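Local coordinates for protein M32 carboxypeptidase (Pyrococcus furiosus, PDB 1KA2) that removes amino acids one after another from the C-terminus of peptides with broad specificity, as a cobalt-dependent homodimeric metallocarboxypeptidase, at residues F5-I10 / K74-L79; H200-E205 / E336-Y341; D126-F131 / R400-G405. All blocks are in the same frame, centred on the assembly; numbering follows the deposited sequence.

Contact 1 of 3, residues F5-I10 / K74-L79; sequences FQNETI and KGLENL
Leu-79 and Leu-76, from the loop that joins helices 64-74 and 81-99, pack on the first turn of helix 8-36, which Asn-7 caps from the N-cap position, in the mainly helical M32 peptidase fold. The branch that does most of the touching is Leu-79 CD2, 3.4 Å from Asn-7 CB and almost as near to CG of the same residue. Asn-7 CG is anti to the backbone N (chi1 -179°), and in that setting it also comes within 4.0 Å of Leu-76 CD1. Leu-79 CD2 thus lies against CB and CG, Leu-76 CD1 against the amide end, both leucine side chains passing the asparagine at a slant. Two residues beyond the cap, Thr-9 turns its CB to Leu-76 CD1 at 3.9 Å. Ile-10 and Leu-79 instead reach toward each other tip to tip. In Ile-10, CG1 lies beside the backbone N (chi1 -62°), and this arm is the one that meets the leucine. Helix 81-99 borders the contact: the Glu-83 carboxylate accepts hydrogen bonds from the backbone N of Gln-6 and Asn-7, and Ile-86 touches Ile-10. The tip-to-tip pair closes with Ile-10 CG1 3.7 Å from Leu-79 CD2.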
# COMPACT_ATOMS: atom_id res chain seq x y z
N PHE A 5 -25.06 18.17 0.76
CA PHE A 5 -24.71 18.46 2.14
C PHE A 5 -24.79 19.96 2.33
O PHE A 5 -23.90 20.69 1.91
CB PHE A 5 -23.33 17.90 2.46
CG PHE A 5 -23.21 16.42 2.22
CD1 PHE A 5 -22.18 15.91 1.46
CD2 PHE A 5 -24.18 15.55 2.72
CE1 PHE A 5 -22.11 14.54 1.18
CE2 PHE A 5 -24.12 14.18 2.44
CZ PHE A 5 -23.09 13.67 1.67
N GLN A 6 -25.88 20.39 2.96
CA GLN A 6 -26.16 21.80 3.20
C GLN A 6 -26.03 22.23 4.65
O GLN A 6 -25.38 23.23 4.95
CB GLN A 6 -27.57 22.13 2.70
CG GLN A 6 -28.61 21.08 3.07
CD GLN A 6 -30.04 21.60 3.04
OE1 GLN A 6 -30.42 22.46 3.85
NE2 GLN A 6 -30.84 21.10 2.10
N ASN A 7 -26.65 21.48 5.56
CA ASN A 7 -26.61 21.82 6.97
C ASN A 7 -25.20 22.05 7.52
O ASN A 7 -24.28 21.27 7.28
CB ASN A 7 -27.29 20.74 7.80
CG ASN A 7 -27.28 21.06 9.27
OD1 ASN A 7 -27.97 21.98 9.71
ND2 ASN A 7 -26.49 20.33 10.04
N GLU A 8 -25.07 23.12 8.29
CA GLU A 8 -23.80 23.51 8.90
C GLU A 8 -23.27 22.48 9.90
O GLU A 8 -22.08 22.20 9.93
CB GLU A 8 -23.97 24.86 9.59
CG GLU A 8 -22.72 25.40 10.25
CD GLU A 8 -21.54 25.43 9.31
OE1 GLU A 8 -21.74 25.67 8.10
OE2 GLU A 8 -20.40 25.23 9.79
N THR A 9 -24.16 21.92 10.73
CA THR A 9 -23.74 20.93 11.72
C THR A 9 -23.24 19.69 10.98
O THR A 9 -22.27 19.06 11.39
CB THR A 9 -24.90 20.53 12.67
OG1 THR A 9 -25.16 21.61 13.57
CG2 THR A 9 -24.54 19.29 13.47
N ILE A 10 -23.91 19.37 9.88
CA ILE A 10 -23.54 18.22 9.05
C ILE A 10 -22.16 18.45 8.42
O ILE A 10 -21.35 17.53 8.36
CB ILE A 10 -24.59 17.99 7.95
CG1 ILE A 10 -25.96 17.67 8.57
CG2 ILE A 10 -24.15 16.87 7.02
CD1 ILE A 10 -26.06 16.31 9.24
N LYS A 74 -28.51 15.03 15.37
CA LYS A 74 -29.57 14.04 15.55
C LYS A 74 -30.79 14.78 16.07
O LYS A 74 -31.93 14.31 15.97
CB LYS A 74 -29.10 12.97 16.54
CG LYS A 74 -30.04 11.79 16.69
CD LYS A 74 -29.48 10.77 17.67
CE LYS A 74 -30.42 9.59 17.81
NZ LYS A 74 -29.90 8.55 18.72
N GLY A 75 -30.55 15.97 16.63
CA GLY A 75 -31.62 16.78 17.16
C GLY A 75 -32.04 17.87 16.20
O GLY A 75 -32.52 18.92 16.61
N LEU A 76 -31.86 17.63 14.91
CA LEU A 76 -32.25 18.60 13.89
C LEU A 76 -33.33 17.94 12.99
O LEU A 76 -33.23 16.76 12.64
CB LEU A 76 -31.03 19.00 13.05
CG LEU A 76 -29.91 19.72 13.81
CD1 LEU A 76 -28.79 20.19 12.87
CD2 LEU A 76 -30.40 20.97 14.53
N GLU A 77 -34.35 18.71 12.60
CA GLU A 77 -35.51 18.16 11.82
C GLU A 77 -35.63 18.73 10.40
O GLU A 77 -36.58 18.41 9.66
CB GLU A 77 -36.81 18.50 12.54
CG GLU A 77 -36.76 18.19 14.03
CD GLU A 77 -38.13 18.22 14.70
OE1 GLU A 77 -38.78 19.32 14.78
OE2 GLU A 77 -38.63 17.13 15.18
N ASN A 78 -34.66 19.51 10.09
CA ASN A 78 -34.54 20.29 8.86
C ASN A 78 -33.84 19.49 7.73
O ASN A 78 -33.97 19.81 6.53
CB ASN A 78 -33.67 21.46 9.32
CG ASN A 78 -33.58 22.66 8.42
OD1 ASN A 78 -34.58 23.30 8.16
ND2 ASN A 78 -32.39 23.00 7.96
N LEU A 79 -33.14 18.47 8.17
CA LEU A 79 -32.22 17.66 7.35
C LEU A 79 -32.81 16.72 6.29
O LEU A 79 -33.82 16.04 6.52
CB LEU A 79 -31.38 16.76 8.27
CG LEU A 79 -30.67 17.54 9.38
CD1 LEU A 79 -30.04 16.63 10.44
CD2 LEU A 79 -29.53 18.42 8.86

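Contact 2 of 3, residues H200-E205 / E336-Y341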
# COMPACT_ATOMS: atom_id res chain seq x y z
N HIS A 200 -16.79 -33.91 -12.02
CA HIS A 200 -16.51 -33.76 -13.43
C HIS A 200 -15.01 -33.91 -13.67
O HIS A 200 -14.20 -33.50 -12.84
CB HIS A 200 -16.96 -32.38 -13.91
CG HIS A 200 -17.09 -32.27 -15.40
ND1 HIS A 200 -18.23 -32.62 -16.08
CD2 HIS A 200 -16.19 -31.90 -16.34
CE1 HIS A 200 -18.03 -32.49 -17.38
NE2 HIS A 200 -16.79 -32.05 -17.56
N PRO A 201 -14.62 -34.52 -14.81
CA PRO A 201 -13.18 -34.70 -15.08
C PRO A 201 -12.40 -33.38 -15.20
O PRO A 201 -11.20 -33.35 -14.95
CB PRO A 201 -13.18 -35.52 -16.38
CG PRO A 201 -14.47 -35.14 -17.04
CD PRO A 201 -15.44 -35.11 -15.88
N LEU A 202 -13.09 -32.31 -15.56
CA LEU A 202 -12.47 -31.00 -15.70
C LEU A 202 -11.87 -30.50 -14.37
O LEU A 202 -11.03 -29.60 -14.35
CB LEU A 202 -13.48 -29.98 -16.24
CG LEU A 202 -13.69 -30.03 -17.76
CD1 LEU A 202 -14.82 -29.09 -18.18
CD2 LEU A 202 -12.38 -29.63 -18.45
N GLU A 203 -12.29 -31.11 -13.26
CA GLU A 203 -11.78 -30.75 -11.95
C GLU A 203 -10.32 -31.16 -11.81
O GLU A 203 -9.57 -30.58 -11.02
CB GLU A 203 -12.56 -31.46 -10.84
CG GLU A 203 -14.03 -31.15 -10.78
CD GLU A 203 -14.65 -31.61 -9.48
OE1 GLU A 203 -15.89 -31.53 -9.35
OE2 GLU A 203 -13.90 -32.04 -8.57
N LYS A 204 -9.91 -32.17 -12.57
CA LYS A 204 -8.54 -32.67 -12.50
C LYS A 204 -7.59 -32.04 -13.51
O LYS A 204 -6.37 -32.10 -13.36
CB LYS A 204 -8.53 -34.19 -12.65
CG LYS A 204 -9.23 -34.91 -11.49
CD LYS A 204 -9.28 -36.42 -11.68
CE LYS A 204 -9.98 -37.09 -10.49
NZ LYS A 204 -10.15 -38.55 -10.68
N GLU A 205 -8.15 -31.41 -14.53
CA GLU A 205 -7.32 -30.78 -15.54
C GLU A 205 -6.44 -29.69 -14.93
O GLU A 205 -6.93 -28.74 -14.31
CB GLU A 205 -8.20 -30.21 -16.65
CG GLU A 205 -9.05 -31.26 -17.40
CD GLU A 205 -8.23 -32.34 -18.10
OE1 GLU A 205 -6.99 -32.22 -18.17
OE2 GLU A 205 -8.83 -33.33 -18.59
N GLU A 336 -21.30 -27.81 -23.08
CA GLU A 336 -22.23 -28.44 -22.13
C GLU A 336 -21.39 -29.05 -21.02
O GLU A 336 -21.78 -29.06 -19.85
CB GLU A 336 -23.06 -29.54 -22.80
CG GLU A 336 -24.53 -29.18 -23.06
CD GLU A 336 -25.34 -28.96 -21.78
OE1 GLU A 336 -25.42 -29.90 -20.95
OE2 GLU A 336 -25.91 -27.86 -21.61
N ASP A 337 -20.22 -29.56 -21.39
CA ASP A 337 -19.30 -30.15 -20.43
C ASP A 337 -18.88 -29.07 -19.43
O ASP A 337 -18.73 -29.34 -18.24
CB ASP A 337 -18.07 -30.70 -21.13
CG ASP A 337 -18.26 -32.13 -21.61
OD1 ASP A 337 -17.50 -32.55 -22.52
OD2 ASP A 337 -19.14 -32.82 -21.08
N VAL A 338 -18.69 -27.86 -19.93
CA VAL A 338 -18.29 -26.76 -19.08
C VAL A 338 -19.48 -26.37 -18.22
O VAL A 338 -19.33 -26.06 -17.04
CB VAL A 338 -17.81 -25.53 -19.90
CG1 VAL A 338 -17.42 -24.40 -18.96
CG2 VAL A 338 -16.62 -25.92 -20.79
N TYR A 339 -20.67 -26.40 -18.82
CA TYR A 339 -21.87 -26.06 -18.07
C TYR A 339 -22.05 -27.01 -16.88
O TYR A 339 -22.10 -26.55 -15.74
CB TYR A 339 -23.12 -26.14 -18.94
CG TYR A 339 -24.35 -25.73 -18.17
CD1 TYR A 339 -24.62 -24.39 -17.90
CD2 TYR A 339 -25.20 -26.69 -17.62
CE1 TYR A 339 -25.70 -24.01 -17.11
CE2 TYR A 339 -26.29 -26.33 -16.82
CZ TYR A 339 -26.53 -24.99 -16.57
OH TYR A 339 -27.60 -24.62 -15.77
N LEU A 340 -22.15 -28.31 -17.14
CA LEU A 340 -22.34 -29.29 -16.06
C LEU A 340 -21.26 -29.15 -14.99
O LEU A 340 -21.51 -29.28 -13.80
CB LEU A 340 -22.34 -30.72 -16.64
CG LEU A 340 -23.47 -31.07 -17.62
CD1 LEU A 340 -23.23 -32.45 -18.22
CD2 LEU A 340 -24.83 -31.03 -16.91
N TYR A 341 -20.04 -28.86 -15.44
CA TYR A 341 -18.90 -28.67 -14.55
C TYR A 341 -19.18 -27.49 -13.60
O TYR A 341 -19.04 -27.63 -12.38
CB TYR A 341 -17.66 -28.41 -15.42
CG TYR A 341 -16.41 -27.97 -14.71
CD1 TYR A 341 -15.96 -28.62 -13.56
CD2 TYR A 341 -15.65 -26.92 -15.22
CE1 TYR A 341 -14.77 -28.24 -12.94
CE2 TYR A 341 -14.46 -26.53 -14.61
CZ TYR A 341 -14.03 -27.19 -13.47
OH TYR A 341 -12.84 -26.81 -12.89
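His-200 and Tyr-341 bring the two backbones nearest, their CA atoms 5.7 Å apart, where a short 3-10 turn (201-203) lies against helix 335-342 in the mainly helical M32 fold. The turn is tied by Glu-203 N to His-200 O and by Lys-204 N to Pro-201 O, while in the helix Tyr-341 N bonds to Asp-337 O at 3.1 Å. That same carbonyl lies over one face of the His-200 ring, with CE1 3.3 Å from Asp-337 O. Tyr-341 CB shares this face as a CH-pi contact, 4.0 Å from the ring centroid, and Pro-201 CD lies over the rim of the opposite face, so the imidazole has neighbours on both faces. Asp-337 OD2 sits in the ring plane at its edge, not in contact with NE2 (4.3 Å from His-200 NE2 to Asp-337 OD2), yet its charge might favour a protonated histidine.

With CG anti to the backbone N (chi1 170°), the Tyr-341 ring is carried out to the turn, where Leu-202 CB stands over its centre, 3.7 Å from the centroid and 2° off the normal; Leu-202 CD1 adds a contact to Tyr-341 CD2 at 3.8 Å. Beyond the segments the Tyr-341 hydroxyl is hydrogen-bonded to Asp-259 and to the backbone N of Arg-261. An alanine in place of Tyr-341 would probably open a gap beneath Leu-202 and leave Asp-259 without its hydroxyl mate. At the ring edge comes Glu-203, an extended chain whose carboxylate forms a salt bridge with Arg-346; its CG is 3.7 Å from Tyr-341 CE1.

Contact 3 of 3, residues D126-F131 / R400-G405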
# COMPACT_ATOMS: atom_id res chain seq x y z
N ASP A 126 -5.44 -31.80 13.32
CA ASP A 126 -6.73 -32.42 13.61
C ASP A 126 -6.94 -32.70 15.09
O ASP A 126 -7.28 -33.82 15.46
CB ASP A 126 -6.88 -33.74 12.84
CG ASP A 126 -7.05 -33.52 11.35
OD1 ASP A 126 -8.07 -32.93 10.96
OD2 ASP A 126 -6.17 -33.95 10.58
N ASP A 127 -6.75 -31.70 15.95
CA ASP A 127 -6.94 -31.91 17.38
C ASP A 127 -7.78 -30.81 18.01
O ASP A 127 -7.30 -29.68 18.21
CB ASP A 127 -5.59 -32.00 18.08
CG ASP A 127 -5.72 -32.24 19.57
OD1 ASP A 127 -6.43 -33.20 19.96
OD2 ASP A 127 -5.11 -31.48 20.34
N PHE A 128 -9.02 -31.15 18.33
CA PHE A 128 -9.96 -30.21 18.92
C PHE A 128 -9.58 -29.80 20.34
O PHE A 128 -9.97 -28.72 20.79
CB PHE A 128 -11.38 -30.79 18.92
CG PHE A 128 -12.45 -29.78 19.26
CD1 PHE A 128 -12.80 -28.79 18.35
CD2 PHE A 128 -13.09 -29.82 20.50
CE1 PHE A 128 -13.78 -27.84 18.67
CE2 PHE A 128 -14.08 -28.87 20.82
CZ PHE A 128 -14.42 -27.88 19.90
N SER A 129 -8.84 -30.64 21.05
CA SER A 129 -8.45 -30.30 22.41
C SER A 129 -7.61 -29.01 22.44
O SER A 129 -7.72 -28.23 23.38
CB SER A 129 -7.67 -31.45 23.07
OG SER A 129 -6.35 -31.52 22.58
N LYS A 130 -6.79 -28.80 21.41
CA LYS A 130 -5.95 -27.60 21.37
C LYS A 130 -6.73 -26.31 21.14
O LYS A 130 -6.20 -25.22 21.35
CB LYS A 130 -4.88 -27.71 20.28
CG LYS A 130 -3.45 -27.84 20.80
CD LYS A 130 -2.47 -27.23 19.79
CE LYS A 130 -1.03 -27.70 19.99
NZ LYS A 130 -0.19 -26.80 20.85
N PHE A 131 -7.99 -26.42 20.71
CA PHE A 131 -8.81 -25.24 20.47
C PHE A 131 -9.96 -25.15 21.48
O PHE A 131 -10.39 -24.05 21.84
CB PHE A 131 -9.38 -25.25 19.04
CG PHE A 131 -10.18 -24.03 18.69
CD1 PHE A 131 -9.63 -22.75 18.78
CD2 PHE A 131 -11.50 -24.14 18.26
CE1 PHE A 131 -10.37 -21.62 18.46
CE2 PHE A 131 -12.25 -23.01 17.93
CZ PHE A 131 -11.68 -21.75 18.03
N ARG A 400 -15.23 -37.18 9.47
CA ARG A 400 -14.45 -38.25 10.09
C ARG A 400 -13.30 -37.68 10.91
O ARG A 400 -12.70 -38.38 11.72
CB ARG A 400 -13.92 -39.18 9.01
CG ARG A 400 -15.03 -39.78 8.16
CD ARG A 400 -14.49 -40.23 6.83
NE ARG A 400 -13.87 -39.13 6.11
CZ ARG A 400 -13.12 -39.29 5.04
NH1 ARG A 400 -12.89 -40.51 4.57
NH2 ARG A 400 -12.58 -38.23 4.44
N LYS A 401 -13.00 -36.41 10.67
CA LYS A 401 -11.93 -35.74 11.38
C LYS A 401 -12.32 -34.28 11.64
O LYS A 401 -13.11 -33.70 10.90
CB LYS A 401 -10.63 -35.84 10.60
CG LYS A 401 -10.75 -35.58 9.11
CD LYS A 401 -9.37 -35.56 8.48
CE LYS A 401 -9.42 -35.30 6.99
NZ LYS A 401 -8.05 -35.25 6.43
N TYR A 402 -11.77 -33.70 12.69
CA TYR A 402 -12.09 -32.33 13.07
C TYR A 402 -11.91 -31.29 11.96
O TYR A 402 -12.69 -30.35 11.87
CB TYR A 402 -11.30 -31.93 14.32
CG TYR A 402 -11.71 -32.71 15.56
CD1 TYR A 402 -10.77 -33.45 16.29
CD2 TYR A 402 -13.04 -32.72 16.00
CE1 TYR A 402 -11.15 -34.17 17.44
CE2 TYR A 402 -13.42 -33.44 17.15
CZ TYR A 402 -12.47 -34.16 17.86
OH TYR A 402 -12.85 -34.85 19.00
N SER A 403 -10.89 -31.46 11.12
CA SER A 403 -10.63 -30.51 10.03
C SER A 403 -11.71 -30.47 8.95
O SER A 403 -11.90 -29.45 8.30
CB SER A 403 -9.26 -30.78 9.40
OG SER A 403 -9.14 -32.13 8.96
N GLU A 404 -12.41 -31.59 8.76
CA GLU A 404 -13.50 -31.66 7.79
C GLU A 404 -14.75 -31.12 8.44
O GLU A 404 -15.74 -30.85 7.77
CB GLU A 404 -13.79 -33.09 7.37
CG GLU A 404 -12.64 -33.84 6.83
CD GLU A 404 -13.07 -35.18 6.31
OE1 GLU A 404 -13.65 -35.96 7.10
OE2 GLU A 404 -12.83 -35.44 5.11
N GLY A 405 -14.72 -30.98 9.76
CA GLY A 405 -15.89 -30.50 10.46
C GLY A 405 -15.82 -29.15 11.14
O GLY A 405 -15.50 -28.14 10.53
O HOH W 1 -5.75 -33.53 7.57
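Lys-401, Tyr-402 and Ser-403 meet Asp-126, the C-prime residue of the Schellman motif that ends helix 102-124, in a surface contact between two loops. Lys-401 passes the carboxylate at a slant. Its CB is 3.9 Å from Asp-126 OD1, and CG, set between the backbone N and the carbonyl carbon (chi1 44°), stays near the same oxygen. CD comes within 3.8 Å of Asp-126 OD1, with OD2 a little farther. The extended chain ends at NZ, which donates to a water 3.1 Å away; this water in turn donates to Asp-126 OD2, bridging the opposite charges. Asp-126 OD1 is itself gripped by Ser-403: the backbone N bonds to it at 3.2 Å nearly along the C-O axis, and OG donates too, though the modelled separation is doubtfully short.

Beside this polar cluster Tyr-402 lays its ring against Phe-128. Phe-128 CB sits over the centre of that ring, a CH-pi contact 3.5 Å from the centroid and 5° off the normal. Pro-384 of helix 383-395 and Leu-407 touch both aromatic side chains. At the edge of the tyrosine ring and in its plane lies the backbone oxygen of Asp-126, 3.6 Å from Tyr-402 CD1.

The three contacts lie apart on one chain, joining parts of a largely helical fold without sharing a helix. Contact 1 comes first and ties the start of helix 8-36 to the loop before helix 81-99. Contact 3 then opens after helix 102-124 and closes only past helix 383-395, so that contact 2, with its helix 335-342, falls within the span it encloses. Contacts 2 and 3 are about 31 Å apart between centres and about 14 Å at their nearest atoms. Contact 1 lies across the chain's centre from both, with centres about 57 and 54 Å away. All three fasten loops at the subunit's periphery, away from the magnesium ion held by His-269, His-273 and Glu-299.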